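Penicillin-binding protein 2B (Streptococcus pneumoniae, PDB 2WAD) probably forms peptide cross-links between adjacent glycan strands of cell wall peptidoglycan as a penicillin-binding transpeptidase of the machinery that builds the peripheral wall. Local coordinates at residues 345-350 with 354-359; 602-605 with 611-614; 636-639 with 644-647. One frame throughout, in Å; residues are numbered along the deposited sequence.

Interaction 1: 345-350 with 354-359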
loop_
_atom_site.group_PDB
_atom_site.type_symbol
_atom_site.label_atom_id
_atom_site.label_comp_id
_atom_site.label_asym_id
_atom_site.label_seq_id
_atom_site.Cartn_x
_atom_site.Cartn_y
_atom_site.Cartn_z
ATOM N N ALA A 345 -0.594 1.980 -14.831
ATOM C CA ALA A 345 -0.576 0.633 -15.367
ATOM C C ALA A 345 -0.240 -0.296 -14.224
ATOM O O ALA A 345 0.628 0.016 -13.423
ATOM C CB ALA A 345 0.476 0.471 -16.465
ATOM N N VAL A 346 -0.913 -1.438 -14.179
ATOM C CA VAL A 346 -0.648 -2.473 -13.191
ATOM C C VAL A 346 -0.657 -3.760 -14.002
ATOM O O VAL A 346 -1.576 -4.007 -14.793
ATOM C CB VAL A 346 -1.778 -2.576 -12.096
ATOM C CG1 VAL A 346 -1.600 -3.845 -11.236
ATOM C CG2 VAL A 346 -1.784 -1.374 -11.178
ATOM N N ALA A 347 0.396 -4.546 -13.838
ATOM C CA ALA A 347 0.494 -5.854 -14.469
ATOM C C ALA A 347 0.486 -6.911 -13.372
ATOM O O ALA A 347 1.223 -6.783 -12.382
ATOM C CB ALA A 347 1.846 -5.955 -15.257
ATOM N N LEU A 348 -0.278 -7.980 -13.583
ATOM C CA LEU A 348 -0.368 -9.087 -12.615
ATOM C C LEU A 348 -0.158 -10.441 -13.297
ATOM O O LEU A 348 -0.486 -10.592 -14.476
ATOM C CB LEU A 348 -1.773 -9.118 -11.997
ATOM C CG LEU A 348 -2.327 -7.881 -11.282
ATOM C CD1 LEU A 348 -3.747 -8.133 -10.755
ATOM C CD2 LEU A 348 -1.421 -7.451 -10.149
ATOM N N ASN A 349 0.378 -11.414 -12.560
ATOM C CA ASN A 349 0.416 -12.808 -12.988
ATOM C C ASN A 349 -0.965 -13.347 -12.613
ATOM O O ASN A 349 -1.284 -13.421 -11.424
ATOM C CB ASN A 349 1.515 -13.533 -12.198
ATOM C CG ASN A 349 1.626 -15.029 -12.509
ATOM O OD1 ASN A 349 0.655 -15.695 -12.881
ATOM N ND2 ASN A 349 2.827 -15.566 -12.325
ATOM N N PRO A 350 -1.795 -13.684 -13.613
ATOM C CA PRO A 350 -3.188 -14.119 -13.387
ATOM C C PRO A 350 -3.278 -15.530 -12.791
ATOM O O PRO A 350 -4.367 -15.946 -12.361
ATOM C CB PRO A 350 -3.779 -14.182 -14.803
ATOM C CG PRO A 350 -2.500 -14.514 -15.691
ATOM C CD PRO A 350 -1.408 -13.717 -15.039
ATOM N N ALA A 354 0.602 -12.664 -8.236
ATOM C CA ALA A 354 1.864 -11.940 -8.106
ATOM C C ALA A 354 1.826 -10.605 -8.838
ATOM O O ALA A 354 1.345 -10.552 -9.967
ATOM C CB ALA A 354 3.024 -12.780 -8.630
ATOM N N VAL A 355 2.339 -9.547 -8.212
ATOM C CA VAL A 355 2.345 -8.224 -8.837
ATOM C C VAL A 355 3.609 -8.066 -9.673
ATOM O O VAL A 355 4.711 -8.153 -9.142
ATOM C CB VAL A 355 2.206 -7.065 -7.817
ATOM C CG1 VAL A 355 2.542 -5.714 -8.481
ATOM C CG2 VAL A 355 0.766 -7.002 -7.271
ATOM N N LEU A 356 3.455 -7.900 -10.986
ATOM C CA LEU A 356 4.617 -7.761 -11.879
ATOM C C LEU A 356 5.124 -6.322 -11.901
ATOM O O LEU A 356 6.330 -6.096 -11.918
ATOM C CB LEU A 356 4.273 -8.231 -13.297
ATOM C CG LEU A 356 3.753 -9.675 -13.299
ATOM C CD1 LEU A 356 3.229 -10.039 -14.685
ATOM C CD2 LEU A 356 4.828 -10.661 -12.746
ATOM N N SER A 357 4.206 -5.359 -11.874
ATOM C CA SER A 357 4.552 -3.960 -11.646
ATOM C C SER A 357 3.290 -3.154 -11.411
ATOM O O SER A 357 2.217 -3.529 -11.878
ATOM C CB SER A 357 5.303 -3.347 -12.835
ATOM O OG SER A 357 4.402 -3.234 -13.910
ATOM N N MET A 358 3.461 -2.052 -10.689
ATOM C CA MET A 358 2.440 -1.077 -10.379
ATOM C C MET A 358 3.088 0.278 -10.648
ATOM O O MET A 358 3.874 0.737 -9.831
ATOM C CB MET A 358 2.143 -1.055 -8.866
ATOM C CG MET A 358 2.264 -2.348 -8.130
ATOM S SD MET A 358 2.237 -2.283 -6.323
ATOM C CE MET A 358 1.153 -0.886 -5.919
ATOM N N SER A 359 2.712 0.952 -11.731
ATOM C CA SER A 359 3.414 2.151 -12.175
ATOM C C SER A 359 2.404 3.265 -12.320
ATOM O O SER A 359 1.296 3.033 -12.812
ATOM C CB SER A 359 4.018 1.922 -13.572
ATOM O OG SER A 359 5.258 1.236 -13.504
#
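Ala345 and Ser359 hold one end of this antiparallel beta hairpin with two nearly straight backbone bonds, the shorter running 2.8 Å from Ser359 N to Ala345 O. Two residues on, Ala347 N donates to Ser357 O at 2.9 Å, but the reply is disturbed by a classic beta bulge: Ala347 O takes Leu356 N at 2.9 Å, bent to 145° at the hydrogen, and only a weak bond from Ser357 N. Beyond the bulge, Asn349 N reaches Ala354 O almost linearly and closes the ladder beside the turn.

Since Leu356 and Ser357 share Ala347 as partner, both their side chains lie by its methyl group, Leu356 CB at 3.9 Å from Ala347 CB. Val346, Leu348, Val355 and Met358 occupy the other face, where helix 525-536 packs on Val346 and Leu348; Ser357 and Ser359 meet helix 314-334, and Ser359 OG bonds Asp321 there. The hairpin thus forms part of the central antiparallel sheet of the transpeptidase domain, between helices. On the Val346 face, Val355 places CG2 anti to its carbonyl carbon, and this methyl meets Leu348 CD2 at 3.6 Å.

Interaction 2: 602-605 with 611-614; sequences RAFS and SISG
Phe604 and Ile612 set their side chains at about a right angle, each starting from its own backbone toward the other segment. The aromatic ring spans from Ile612 to Gly614: its near end touches Ile612, with CG2 lying 4.1 Å from Phe604 CB and about as far from Phe604 CD1, while its far side arrives at Gly614, where Phe604 CE2 is 3.9 Å from the carbonyl carbon. Both neighbours meet the ring obliquely. The torsions of Ile612 divide its two branches between different targets: CG2, anti to the backbone N, goes to the phenylalanine side chain, whereas the extended CG1 branch (chi2 -177°) carries CD1 to 3.5 Å from Phe604 O. With no side chain at Gly614, the ring comes directly against main-chain atoms.

The contact is van der Waals packing, without polar bonds between the two segments, and joins a turn of helical conformation at 602-605 to the start of the edge strand 613-616. Helix 578-593 adds Val591 and Ser592 around Phe604, and helix 661-676 brings Pro663 and Ala666 to the same ring and Ile670 to Ile612. The turn is tied down separately, for Ser605 OG bonds Ser592 O and Ala603 O receives Arg667 NH1. Phe604 lies about 11 Å, side chain to side chain, from Ser386, the inferred acyl-ester nucleophile. Gly614 directly precedes Lys615, whose Lys-Thr-Gly sequence matches the K(T/S)G motif on the edge strand beside the active site of penicillin-binding transpeptidases.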
loop_
_atom_site.group_PDB
_atom_site.type_symbol
_atom_site.label_atom_id
_atom_site.label_comp_id
_atom_site.label_asym_id
_atom_site.label_seq_id
_atom_site.Cartn_x
_atom_site.Cartn_y
_atom_site.Cartn_z
ATOM N N ARG A 602 -7.449 -3.960 -32.945
ATOM C CA ARG A 602 -6.306 -4.480 -33.699
ATOM C C ARG A 602 -4.965 -3.861 -33.287
ATOM O O ARG A 602 -3.906 -4.474 -33.472
ATOM C CB ARG A 602 -6.546 -4.364 -35.223
ATOM C CG ARG A 602 -7.601 -5.359 -35.746
ATOM C CD ARG A 602 -7.841 -5.184 -37.247
ATOM N NE ARG A 602 -8.458 -3.891 -37.527
ATOM C CZ ARG A 602 -9.702 -3.730 -37.973
ATOM N NH1 ARG A 602 -10.478 -4.779 -38.224
ATOM N NH2 ARG A 602 -10.181 -2.511 -38.172
ATOM N N ALA A 603 -4.974 -2.664 -32.700
ATOM C CA ALA A 603 -3.705 -2.124 -32.190
ATOM C C ALA A 603 -2.984 -3.020 -31.172
ATOM O O ALA A 603 -1.744 -2.960 -31.081
ATOM C CB ALA A 603 -3.855 -0.686 -31.658
ATOM N N PHE A 604 -3.747 -3.835 -30.437
ATOM C CA PHE A 604 -3.201 -4.840 -29.504
ATOM C C PHE A 604 -2.244 -5.827 -30.195
ATOM O O PHE A 604 -1.264 -6.244 -29.591
ATOM C CB PHE A 604 -4.297 -5.710 -28.846
ATOM C CG PHE A 604 -5.025 -5.063 -27.695
ATOM C CD1 PHE A 604 -4.331 -4.588 -26.597
ATOM C CD2 PHE A 604 -6.416 -4.973 -27.703
ATOM C CE1 PHE A 604 -4.984 -4.002 -25.517
ATOM C CE2 PHE A 604 -7.100 -4.397 -26.615
ATOM C CZ PHE A 604 -6.379 -3.903 -25.520
ATOM N N SER A 605 -2.575 -6.251 -31.412
ATOM C CA SER A 605 -1.821 -7.306 -32.105
ATOM C C SER A 605 -0.695 -6.758 -32.973
ATOM O O SER A 605 0.164 -7.523 -33.400
ATOM C CB SER A 605 -2.730 -8.124 -33.022
ATOM O OG SER A 605 -3.919 -8.505 -32.367
ATOM N N SER A 611 0.276 -13.864 -28.716
ATOM C CA SER A 611 -1.141 -13.619 -28.938
ATOM C C SER A 611 -1.764 -12.917 -27.726
ATOM O O SER A 611 -1.695 -13.417 -26.609
ATOM C CB SER A 611 -1.852 -14.943 -29.195
ATOM O OG SER A 611 -3.251 -14.734 -29.312
ATOM N N ILE A 612 -2.374 -11.763 -27.973
ATOM C CA ILE A 612 -2.944 -10.885 -26.966
ATOM C C ILE A 612 -4.464 -10.814 -27.139
ATOM O O ILE A 612 -4.962 -10.664 -28.267
ATOM C CB ILE A 612 -2.353 -9.457 -27.105
ATOM C CG1 ILE A 612 -0.847 -9.501 -26.828
ATOM C CG2 ILE A 612 -3.047 -8.510 -26.134
ATOM C CD1 ILE A 612 -0.162 -8.193 -26.865
ATOM N N SER A 613 -5.181 -10.953 -26.022
ATOM C CA SER A 613 -6.627 -10.740 -25.962
ATOM C C SER A 613 -6.897 -9.542 -25.047
ATOM O O SER A 613 -6.145 -9.285 -24.104
ATOM C CB SER A 613 -7.304 -11.993 -25.410
ATOM O OG SER A 613 -7.037 -13.124 -26.226
ATOM N N GLY A 614 -7.935 -8.767 -25.317
ATOM C CA GLY A 614 -8.145 -7.595 -24.488
ATOM C C GLY A 614 -9.442 -6.871 -24.777
ATOM O O GLY A 614 -10.317 -7.396 -25.478
#

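Interaction 3: 636-639 with 644-647; sequences AYAP and QIAV
Ala638 O is gripped by two backbone N-H groups, Gln644 N at 2.8 Å and Ile645 N at 3.1 Å, the signature of a classic beta bulge at the turn end of this antiparallel hairpin. The two donors approach differently: Ile645 N comes in nearly along the C=O axis, whereas Gln644 N stands 34° out of the carbonyl plane with a straighter N-H (170°). Ile645 CG2, set between the backbone N and the carbonyl carbon, is the branch that meets that oxygen, at 3.4 Å, while the rest of the side chain leads away.

Ala638 N returns a bent bond to Ile645 O (142° at the hydrogen). Further from the turn, Ala636 and Val647 exchange a pair of bonds, of which Val647 N to Ala636 O is the shorter at 2.8 Å. Between these two bonded pairs Tyr637 and Ala646 form a non-hydrogen-bonded pair whose CA atoms are 4.1 Å apart. The tyrosine ring then leads away from the partner strand to Val532, Ile535 and Ala536 of helix 525-536, which also covers Ala646. On the other face Ala636, Ala638 and Val647 pack against Ile670 of helix 661-676, and Ile645 against Tyr673, so the hairpin is sandwiched between helices within the transpeptidase domain.

At the turn, a cis peptide bond leads into Pro639, whose CD lies 4.0 Å from Gln644 N. The extended Gln644 side chain bonds through NE2 to Asn642 O in the turn. At the far end Val647 CG1 rests 3.9 Å from Ala636 CB.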
loop_
_atom_site.group_PDB
_atom_site.type_symbol
_atom_site.label_atom_id
_atom_site.label_comp_id
_atom_site.label_asym_id
_atom_site.label_seq_id
_atom_site.Cartn_x
_atom_site.Cartn_y
_atom_site.Cartn_z
ATOM N N ALA A 636 -5.866 -6.217 -20.954
ATOM C CA ALA A 636 -5.392 -7.263 -21.858
ATOM C C ALA A 636 -4.784 -8.413 -21.063
ATOM O O ALA A 636 -4.322 -8.214 -19.942
ATOM C CB ALA A 636 -4.318 -6.684 -22.819
ATOM N N TYR A 637 -4.736 -9.602 -21.654
ATOM C CA TYR A 637 -3.898 -10.686 -21.128
ATOM C C TYR A 637 -3.237 -11.477 -22.257
ATOM O O TYR A 637 -3.602 -11.320 -23.426
ATOM C CB TYR A 637 -4.698 -11.620 -20.218
ATOM C CG TYR A 637 -5.895 -12.266 -20.885
ATOM C CD1 TYR A 637 -5.765 -13.411 -21.665
ATOM C CD2 TYR A 637 -7.165 -11.698 -20.764
ATOM C CE1 TYR A 637 -6.884 -13.988 -22.294
ATOM C CE2 TYR A 637 -8.279 -12.279 -21.356
ATOM C CZ TYR A 637 -8.129 -13.411 -22.136
ATOM O OH TYR A 637 -9.253 -13.947 -22.738
ATOM N N ALA A 638 -2.271 -12.322 -21.901
ATOM C CA ALA A 638 -1.446 -13.041 -22.869
ATOM C C ALA A 638 -0.539 -14.034 -22.150
ATOM O O ALA A 638 -0.186 -13.846 -20.990
ATOM C CB ALA A 638 -0.573 -12.054 -23.687
ATOM N N PRO A 639 -0.130 -15.098 -22.849
ATOM C CA PRO A 639 -0.663 -15.365 -24.176
ATOM C C PRO A 639 -2.102 -15.869 -24.140
ATOM O O PRO A 639 -2.546 -16.455 -23.149
ATOM C CB PRO A 639 0.281 -16.429 -24.747
ATOM C CG PRO A 639 1.277 -16.754 -23.697
ATOM C CD PRO A 639 1.155 -15.769 -22.576
ATOM N N GLN A 644 -0.181 -15.578 -18.839
ATOM C CA GLN A 644 0.886 -15.441 -17.851
ATOM C C GLN A 644 1.052 -13.996 -17.398
ATOM O O GLN A 644 1.771 -13.692 -16.445
ATOM C CB GLN A 644 2.184 -16.021 -18.417
ATOM C CG GLN A 644 2.220 -17.547 -18.304
ATOM C CD GLN A 644 3.133 -18.171 -19.347
ATOM O OE1 GLN A 644 4.346 -17.938 -19.341
ATOM N NE2 GLN A 644 2.548 -18.948 -20.266
ATOM N N ILE A 645 0.343 -13.102 -18.072
ATOM C CA ILE A 645 0.284 -11.702 -17.654
ATOM C C ILE A 645 -1.096 -11.121 -17.988
ATOM O O ILE A 645 -1.673 -11.389 -19.048
ATOM C CB ILE A 645 1.414 -10.873 -18.324
ATOM C CG1 ILE A 645 1.339 -9.412 -17.899
ATOM C CG2 ILE A 645 1.314 -10.978 -19.852
ATOM C CD1 ILE A 645 2.574 -8.562 -18.212
ATOM N N ALA A 646 -1.619 -10.304 -17.083
ATOM C CA ALA A 646 -2.856 -9.548 -17.311
ATOM C C ALA A 646 -2.506 -8.115 -16.969
ATOM O O ALA A 646 -1.816 -7.906 -15.975
ATOM C CB ALA A 646 -3.930 -10.040 -16.366
ATOM N N VAL A 647 -2.955 -7.145 -17.762
ATOM C CA VAL A 647 -2.534 -5.765 -17.559
ATOM C C VAL A 647 -3.711 -4.795 -17.692
ATOM O O VAL A 647 -4.574 -5.006 -18.533
ATOM C CB VAL A 647 -1.404 -5.371 -18.539
ATOM C CG1 VAL A 647 -1.900 -5.433 -19.989
ATOM C CG2 VAL A 647 -0.888 -3.950 -18.221
#

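How the interactions relate
All three contacts reach the same antiparallel sheet of the transpeptidase domain, interaction 2 through strand 613-616 alone, and they follow one another along the chain without interleaving. Interaction 3 lies in the middle, its centre about 10 Å from those of interactions 1 and 2, which are themselves about 18 Å apart and do not touch. Strands 342-348 and 645-650 are neighbours, joined where Leu348 N meets Ala646 O at 2.8 Å; on the other flank Tyr637 N meets Ser613 O. Helix 525-536 packs on interactions 1 and 3, helix 661-676 on 2 and 3. The sheet therefore runs unbroken from the hairpin of interaction 1 to edge strand 613-616, beside the active site.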